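Local coordinates for protein periplasmic beta-glucosidase (Pseudomonas aeruginosa, PDB 6R5T) that probably hydrolyses terminal, non-reducing beta-D-glucosyl residues from beta-D-glucosides in the periplasm, releasing beta-D-glucose, as a family 3 glycoside hydrolase, at residues A407-V418 / T543-F554; S150-Q161 / P206-G217. The protein carries 1 engineered substitution. One frame throughout, in Å; residues are numbered along the deposited sequence.

Contact 1 of 2, residues A407-V418 / T543-F554; sequences AVTVYQGLANAV and TEGGNAIADVLF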
# COMPACT_ATOMS: atom_id res chain seq x y z
N ALA A 407 25.24 -21.44 19.06
CA ALA A 407 23.96 -21.84 18.44
C ALA A 407 24.05 -23.22 17.78
O ALA A 407 25.11 -23.61 17.25
CB ALA A 407 23.51 -20.78 17.47
N VAL A 408 22.91 -23.92 17.76
CA VAL A 408 22.80 -25.25 17.12
C VAL A 408 22.25 -25.06 15.71
O VAL A 408 21.06 -24.68 15.58
CB VAL A 408 21.94 -26.19 17.95
CG1 VAL A 408 21.88 -27.57 17.30
CG2 VAL A 408 22.38 -26.27 19.40
N THR A 409 23.05 -25.34 14.70
CA THR A 409 22.58 -25.31 13.30
C THR A 409 21.60 -26.45 12.99
O THR A 409 21.47 -27.41 13.75
CB THR A 409 23.74 -25.36 12.31
OG1 THR A 409 24.30 -26.68 12.41
CG2 THR A 409 24.80 -24.30 12.57
N VAL A 410 20.88 -26.31 11.89
CA VAL A 410 19.99 -27.41 11.44
C VAL A 410 20.85 -28.65 11.22
O VAL A 410 20.48 -29.71 11.73
CB VAL A 410 19.20 -27.04 10.19
CG1 VAL A 410 18.46 -28.26 9.67
CG2 VAL A 410 18.27 -25.90 10.51
N TYR A 411 21.98 -28.52 10.53
CA TYR A 411 22.88 -29.68 10.34
C TYR A 411 23.23 -30.33 11.68
O TYR A 411 23.13 -31.54 11.87
CB TYR A 411 24.13 -29.28 9.56
CG TYR A 411 25.02 -30.46 9.36
CD1 TYR A 411 25.95 -30.82 10.33
CD2 TYR A 411 24.89 -31.24 8.23
CE1 TYR A 411 26.77 -31.92 10.15
CE2 TYR A 411 25.70 -32.35 8.03
CZ TYR A 411 26.60 -32.70 9.02
OH TYR A 411 27.39 -33.79 8.85
N GLN A 412 23.67 -29.55 12.67
CA GLN A 412 24.12 -30.09 13.96
C GLN A 412 22.96 -30.71 14.70
O GLN A 412 23.16 -31.73 15.37
CB GLN A 412 24.82 -28.99 14.78
CG GLN A 412 25.45 -29.53 16.04
CD GLN A 412 26.61 -30.43 15.70
OE1 GLN A 412 27.49 -30.05 14.94
NE2 GLN A 412 26.53 -31.68 16.12
N GLY A 413 21.76 -30.14 14.59
CA GLY A 413 20.58 -30.74 15.24
C GLY A 413 20.29 -32.12 14.66
O GLY A 413 19.98 -33.05 15.44
N LEU A 414 20.43 -32.26 13.35
CA LEU A 414 20.19 -33.57 12.72
C LEU A 414 21.30 -34.53 13.17
O LEU A 414 20.97 -35.64 13.56
CB LEU A 414 20.18 -33.40 11.21
CG LEU A 414 19.00 -32.59 10.70
CD1 LEU A 414 19.19 -32.35 9.24
CD2 LEU A 414 17.67 -33.26 10.98
N ALA A 415 22.55 -34.06 13.23
CA ALA A 415 23.70 -34.93 13.65
C ALA A 415 23.45 -35.41 15.08
O ALA A 415 23.69 -36.60 15.39
CB ALA A 415 25.00 -34.17 13.52
N ASN A 416 23.01 -34.51 15.96
CA ASN A 416 22.71 -34.81 17.37
C ASN A 416 21.63 -35.89 17.47
O ASN A 416 21.70 -36.78 18.33
CB ASN A 416 22.27 -33.56 18.13
CG ASN A 416 23.35 -32.52 18.32
OD1 ASN A 416 24.55 -32.78 18.18
ND2 ASN A 416 22.92 -31.33 18.71
N ALA A 417 20.62 -35.80 16.62
CA ALA A 417 19.43 -36.67 16.70
C ALA A 417 19.80 -38.09 16.25
O ALA A 417 19.30 -39.03 16.90
CB ALA A 417 18.35 -36.12 15.82
N VAL A 418 20.59 -38.23 15.20
CA VAL A 418 20.79 -39.55 14.51
C VAL A 418 22.01 -40.28 15.09
O VAL A 418 22.07 -41.52 14.88
CB VAL A 418 20.89 -39.42 12.99
CG1 VAL A 418 19.63 -38.79 12.41
CG2 VAL A 418 22.13 -38.70 12.51
N THR A 543 19.00 -20.02 19.53
CA THR A 543 20.22 -20.74 19.97
C THR A 543 20.02 -22.27 19.90
O THR A 543 20.98 -22.94 19.54
CB THR A 543 20.52 -20.33 21.41
OG1 THR A 543 20.84 -18.94 21.41
CG2 THR A 543 21.66 -21.11 22.01
N GLU A 544 18.83 -22.77 20.20
CA GLU A 544 18.54 -24.21 20.15
C GLU A 544 17.75 -24.55 18.89
O GLU A 544 17.20 -25.66 18.82
CB GLU A 544 17.81 -24.60 21.42
CG GLU A 544 18.76 -24.74 22.60
CD GLU A 544 19.70 -25.93 22.49
OE1 GLU A 544 19.20 -27.01 22.15
OE2 GLU A 544 20.95 -25.77 22.69
N GLY A 545 17.74 -23.65 17.89
CA GLY A 545 16.87 -23.87 16.74
C GLY A 545 17.07 -25.22 16.09
O GLY A 545 16.12 -25.92 15.79
N GLY A 546 18.31 -25.60 15.82
CA GLY A 546 18.57 -26.84 15.07
C GLY A 546 18.09 -28.05 15.86
O GLY A 546 17.63 -29.00 15.24
N ASN A 547 18.18 -28.03 17.18
CA ASN A 547 17.69 -29.18 17.98
C ASN A 547 16.17 -29.23 17.98
O ASN A 547 15.58 -30.31 17.79
CB ASN A 547 18.21 -29.13 19.41
CG ASN A 547 19.63 -29.62 19.57
OD1 ASN A 547 20.06 -30.53 18.85
ND2 ASN A 547 20.35 -29.02 20.54
N ALA A 548 15.50 -28.08 18.06
CA ALA A 548 14.02 -28.05 18.03
C ALA A 548 13.54 -28.51 16.64
O ALA A 548 12.52 -29.22 16.53
CB ALA A 548 13.53 -26.69 18.41
N ILE A 549 14.23 -28.08 15.59
CA ILE A 549 13.87 -28.47 14.20
C ILE A 549 14.04 -29.99 14.03
O ILE A 549 13.12 -30.65 13.55
CB ILE A 549 14.66 -27.63 13.19
CG1 ILE A 549 14.25 -26.16 13.27
CG2 ILE A 549 14.48 -28.20 11.80
CD1 ILE A 549 15.17 -25.26 12.56
N ALA A 550 15.16 -30.56 14.47
CA ALA A 550 15.32 -32.02 14.42
C ALA A 550 14.25 -32.72 15.25
O ALA A 550 13.77 -33.75 14.80
CB ALA A 550 16.72 -32.40 14.84
N ASP A 551 13.86 -32.20 16.41
CA ASP A 551 12.80 -32.78 17.24
C ASP A 551 11.52 -32.91 16.40
O ASP A 551 10.86 -33.94 16.51
CB ASP A 551 12.55 -31.93 18.48
CG ASP A 551 13.65 -32.00 19.52
OD1 ASP A 551 14.49 -32.96 19.46
OD2 ASP A 551 13.69 -31.05 20.35
N VAL A 552 11.18 -31.91 15.60
CA VAL A 552 9.96 -31.97 14.78
C VAL A 552 10.19 -32.91 13.62
O VAL A 552 9.30 -33.74 13.37
CB VAL A 552 9.54 -30.57 14.31
CG1 VAL A 552 8.63 -30.65 13.09
CG2 VAL A 552 8.91 -29.89 15.50
N LEU A 553 11.30 -32.81 12.92
CA LEU A 553 11.53 -33.62 11.71
C LEU A 553 11.52 -35.12 12.02
O LEU A 553 11.01 -35.89 11.19
CB LEU A 553 12.85 -33.22 11.04
CG LEU A 553 12.83 -31.84 10.37
CD1 LEU A 553 14.23 -31.48 9.95
CD2 LEU A 553 11.84 -31.77 9.21
N PHE A 554 11.94 -35.51 13.21
CA PHE A 554 12.00 -36.95 13.56
C PHE A 554 10.81 -37.37 14.43
O PHE A 554 10.71 -38.56 14.81
CB PHE A 554 13.36 -37.26 14.19
CG PHE A 554 14.50 -37.21 13.22
CD1 PHE A 554 14.53 -38.04 12.12
CD2 PHE A 554 15.54 -36.34 13.41
CE1 PHE A 554 15.57 -38.01 11.22
CE2 PHE A 554 16.59 -36.32 12.51
CZ PHE A 554 16.59 -37.13 11.40
O HOH W 1 17.72 -29.70 12.58
O HOH W 2 18.84 -32.82 17.95
O HOH W 3 23.76 -29.49 20.80

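Contact 2 of 2, residues S150-Q161 / P206-G217; sequences SLLSGVMVRAYQ and PPYKAAVDAGAG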
# COMPACT_ATOMS: atom_id res chain seq x y z
N SER A 150 -2.11 -7.64 20.87
CA SER A 150 -2.49 -6.93 22.13
C SER A 150 -2.30 -7.88 23.32
O SER A 150 -1.73 -7.47 24.36
CB SER A 150 -3.84 -6.36 22.08
OG SER A 150 -3.89 -5.35 21.09
N LEU A 151 -2.77 -9.10 23.19
CA LEU A 151 -2.64 -10.08 24.28
C LEU A 151 -1.15 -10.32 24.57
O LEU A 151 -0.72 -10.26 25.76
CB LEU A 151 -3.35 -11.36 23.85
CG LEU A 151 -3.47 -12.47 24.88
CD1 LEU A 151 -4.52 -13.47 24.40
CD2 LEU A 151 -2.21 -13.25 25.07
N LEU A 152 -0.36 -10.60 23.56
CA LEU A 152 1.07 -10.92 23.73
C LEU A 152 1.84 -9.70 24.24
O LEU A 152 2.77 -9.88 24.98
CB LEU A 152 1.64 -11.53 22.45
CG LEU A 152 0.98 -12.85 22.05
CD1 LEU A 152 1.76 -13.41 20.88
CD2 LEU A 152 1.01 -13.89 23.20
N SER A 153 1.44 -8.48 23.86
CA SER A 153 2.07 -7.24 24.35
C SER A 153 1.97 -7.21 25.88
O SER A 153 2.99 -7.01 26.53
CB SER A 153 1.39 -6.05 23.71
OG SER A 153 1.77 -4.82 24.34
N GLY A 154 0.79 -7.42 26.41
CA GLY A 154 0.58 -7.42 27.87
C GLY A 154 1.35 -8.56 28.52
O GLY A 154 2.00 -8.35 29.56
N VAL A 155 1.35 -9.74 27.94
CA VAL A 155 2.10 -10.90 28.49
C VAL A 155 3.60 -10.61 28.60
O VAL A 155 4.24 -10.89 29.63
CB VAL A 155 1.85 -12.14 27.61
CG1 VAL A 155 2.82 -13.25 27.90
CG2 VAL A 155 0.43 -12.61 27.77
N MET A 156 4.19 -10.03 27.57
CA MET A 156 5.61 -9.72 27.53
C MET A 156 5.93 -8.70 28.63
O MET A 156 6.90 -8.90 29.36
CB MET A 156 5.99 -9.09 26.19
CG MET A 156 5.92 -10.05 24.99
SD MET A 156 7.28 -11.20 24.93
CE MET A 156 8.72 -10.15 24.77
N VAL A 157 5.14 -7.66 28.73
CA VAL A 157 5.40 -6.64 29.78
C VAL A 157 5.36 -7.28 31.17
O VAL A 157 6.26 -7.05 31.99
CB VAL A 157 4.40 -5.50 29.67
CG1 VAL A 157 4.47 -4.58 30.86
CG2 VAL A 157 4.64 -4.73 28.38
N ARG A 158 4.32 -8.03 31.46
CA ARG A 158 4.18 -8.67 32.79
C ARG A 158 5.33 -9.62 33.06
O ARG A 158 5.84 -9.67 34.24
CB ARG A 158 2.81 -9.31 32.92
CG ARG A 158 1.68 -8.29 32.99
CD ARG A 158 0.36 -8.95 33.33
NE ARG A 158 -0.10 -9.85 32.28
CZ ARG A 158 -0.88 -9.53 31.24
NH1 ARG A 158 -1.35 -8.30 31.06
NH2 ARG A 158 -1.18 -10.47 30.37
N ALA A 159 5.77 -10.38 32.06
CA ALA A 159 6.85 -11.36 32.24
C ALA A 159 8.17 -10.65 32.50
O ALA A 159 8.97 -11.13 33.35
CB ALA A 159 6.88 -12.27 31.05
N TYR A 160 8.45 -9.55 31.81
CA TYR A 160 9.70 -8.80 32.02
C TYR A 160 9.71 -8.19 33.41
O TYR A 160 10.74 -8.28 34.11
CB TYR A 160 9.86 -7.68 30.99
CG TYR A 160 10.23 -8.08 29.57
CD1 TYR A 160 11.09 -9.11 29.27
CD2 TYR A 160 9.82 -7.29 28.51
CE1 TYR A 160 11.51 -9.39 27.99
CE2 TYR A 160 10.20 -7.58 27.20
CZ TYR A 160 11.09 -8.60 26.94
OH TYR A 160 11.51 -8.88 25.67
N GLN A 161 8.60 -7.56 33.81
CA GLN A 161 8.61 -6.65 35.00
C GLN A 161 8.31 -7.42 36.29
O GLN A 161 8.63 -6.88 37.38
CB GLN A 161 7.64 -5.49 34.77
CG GLN A 161 8.00 -4.68 33.54
CD GLN A 161 7.38 -3.30 33.47
OE1 GLN A 161 7.89 -2.40 32.79
NE2 GLN A 161 6.23 -3.15 34.13
N PRO A 206 -4.29 -0.47 19.82
CA PRO A 206 -4.53 -1.32 20.98
C PRO A 206 -3.33 -2.05 21.57
O PRO A 206 -3.28 -2.17 22.82
CB PRO A 206 -5.65 -2.27 20.54
CG PRO A 206 -6.41 -1.44 19.55
CD PRO A 206 -5.35 -0.66 18.80
N PRO A 207 -2.33 -2.55 20.80
CA PRO A 207 -1.20 -3.21 21.45
C PRO A 207 -0.35 -2.30 22.36
O PRO A 207 0.11 -2.76 23.39
CB PRO A 207 -0.36 -3.73 20.29
CG PRO A 207 -1.41 -3.87 19.19
CD PRO A 207 -2.32 -2.67 19.33
N TYR A 208 -0.25 -1.04 21.98
CA TYR A 208 0.51 -0.09 22.84
C TYR A 208 -0.28 0.17 24.10
O TYR A 208 0.32 0.18 25.19
CB TYR A 208 0.84 1.21 22.13
CG TYR A 208 1.46 1.05 20.77
CD1 TYR A 208 2.77 0.69 20.57
CD2 TYR A 208 0.70 1.35 19.67
CE1 TYR A 208 3.29 0.50 19.30
CE2 TYR A 208 1.20 1.21 18.39
CZ TYR A 208 2.50 0.78 18.19
OH TYR A 208 3.00 0.68 16.91
N LYS A 209 -1.60 0.35 23.98
CA LYS A 209 -2.45 0.53 25.16
C LYS A 209 -2.38 -0.71 26.06
O LYS A 209 -2.40 -0.56 27.30
CB LYS A 209 -3.88 0.87 24.75
CG LYS A 209 -4.76 1.21 25.93
CD LYS A 209 -6.11 1.67 25.51
CE LYS A 209 -6.84 2.28 26.67
NZ LYS A 209 -7.12 1.28 27.72
N ALA A 210 -2.36 -1.92 25.50
CA ALA A 210 -2.27 -3.15 26.31
C ALA A 210 -0.98 -3.13 27.13
O ALA A 210 -0.98 -3.59 28.31
CB ALA A 210 -2.25 -4.35 25.39
N ALA A 211 0.12 -2.66 26.54
CA ALA A 211 1.40 -2.60 27.26
C ALA A 211 1.27 -1.58 28.41
O ALA A 211 1.72 -1.87 29.52
CB ALA A 211 2.52 -2.23 26.32
N VAL A 212 0.72 -0.41 28.13
CA VAL A 212 0.52 0.66 29.15
C VAL A 212 -0.35 0.09 30.28
O VAL A 212 0.01 0.21 31.51
CB VAL A 212 -0.10 1.91 28.54
CG1 VAL A 212 -0.56 2.89 29.61
CG2 VAL A 212 0.85 2.59 27.59
N ASP A 213 -1.43 -0.61 29.93
CA ASP A 213 -2.37 -1.14 30.95
C ASP A 213 -1.74 -2.30 31.73
O ASP A 213 -2.14 -2.49 32.90
CB ASP A 213 -3.69 -1.54 30.33
CG ASP A 213 -4.48 -0.37 29.82
OD1 ASP A 213 -4.20 0.75 30.19
OD2 ASP A 213 -5.41 -0.61 29.04
N ALA A 214 -0.74 -3.00 31.16
CA ALA A 214 -0.02 -4.07 31.88
C ALA A 214 1.03 -3.46 32.81
O ALA A 214 1.70 -4.24 33.49
CB ALA A 214 0.62 -5.06 30.92
N GLY A 215 1.20 -2.13 32.77
CA GLY A 215 2.12 -1.40 33.66
C GLY A 215 3.48 -1.17 33.05
O GLY A 215 4.44 -0.91 33.80
N ALA A 216 3.64 -1.17 31.72
CA ALA A 216 4.97 -0.90 31.14
C ALA A 216 5.52 0.40 31.74
O ALA A 216 4.79 1.41 31.76
CB ALA A 216 4.87 -0.78 29.64
N GLY A 217 6.80 0.39 32.12
CA GLY A 217 7.44 1.59 32.72
C GLY A 217 7.85 2.60 31.68
O GLY A 217 8.02 3.80 32.04
O HOH W 4 3.98 -4.99 34.86

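Contact 1 of 2, residues A407-V418 / T543-F554
A close helix-helix crossing at glycines, with V410 and G413 facing G546, joins helices 410-418 and 545-553 on one side of the mixed sheet of the C-terminal family 3 domain. Their axes approach to 7.1 Å at a crossing angle of -55°. No side chain separates the helices here: G413 CA lies 3.4 Å from G546 O in a CA-H...O contact, and G546 CA donates likewise to T409 O. Where the chain enters helix 410-418, V408 bonds twice through its backbone, V408 N to T543 O (2.8 Å) and, from the first turn of the other helix, G546 N to V408 O. Glycine-mediated crossing of this kind lets two helices of the layer that covers the domain's mixed sheet lie almost backbone to backbone, while V410, I549 and L553 reach strand 513-518 beneath. On the solvent side, N416 ND2 meets N547 OD1 at 3.0 Å, nearly straight and on a lone pair in the carbonyl plane, with the two amide planes 37° apart. N547 ND2 in turn donates to E544 OE1 (2.8 Å), whose carboxylate also pairs with R352. Water bridges V410 O to G546 O, and another joins G413 O to N547 OD1. Further along, the F554 ring, with CG anti to its carbonyl carbon (chi1 -70°), receives L414 CD2 at CE2 (3.6 Å), V418 CG1 at CZ (3.6 Å) and A417 CB at CD2, all obliquely.

Contact 2 of 2, residues S150-Q161 / P206-G217
Helix 150-161 and helix 206-213 run in roughly the same direction, 29° apart, with their axes 7.8 Å from each other at closest approach. The backbones are nearest at S150 and P207, whose CA atoms are 4.0 Å apart, and small residues keep them near at G154 and A211. S153 makes the bond near the start of helix 206-213: with its hydroxyl turned opposite the backbone N (chi1 169°), S153 OG donates to P207 O at 2.8 Å. That carbonyl also takes the helical bond from A211 N, the two donors arriving from opposite faces of its plane. A210 CB rests against S150 O (3.3 Å), and V157 spreads its branches, CG2 on A211 CB and CG1 against A214 CB and A216 CB. Past the helix, G215 has positive phi in a Schellman motif, and the extended Q161 side chain clasps the turn: Q161 NE2 gives a bond to G215 O (2.9 Å) from well above the carbonyl plane, while Q161 OE1 takes G217 N (3.1 Å) in its carbonyl plane. Water links Q161 NE2 to A214 O. The pair belongs to the helical layer around the parallel strands of the TIM-barrel-like N-terminal domain: V157 and A211 pack on strand 172-178, Q161 OE1 also accepts from A173 N, helix 100-116 lies against V155 and M156, and the turn after A214 leads into strand 218-221.

Overall arrangement
In both contacts small residues let two helices come close, and side-chain amides are among the groups that bond across, in separate domains. Contact 2 lies in the N-terminal TIM-barrel-like range and contact 1 in the C-terminal range, with centres 33 Å apart and nearest atoms about 14 Å apart, so they do not touch. Neither lies at an annotated site. Contact 2 is the more central: its centre is about 13 Å from the centre of the chain, that of contact 1 about 23 Å, and the side chain of A216 is about 14 Å from a bound glucose unit. Its turn leads into strand 218-221, which carries M220 of the sugar pocket, whereas contact 1 packs on another sheet.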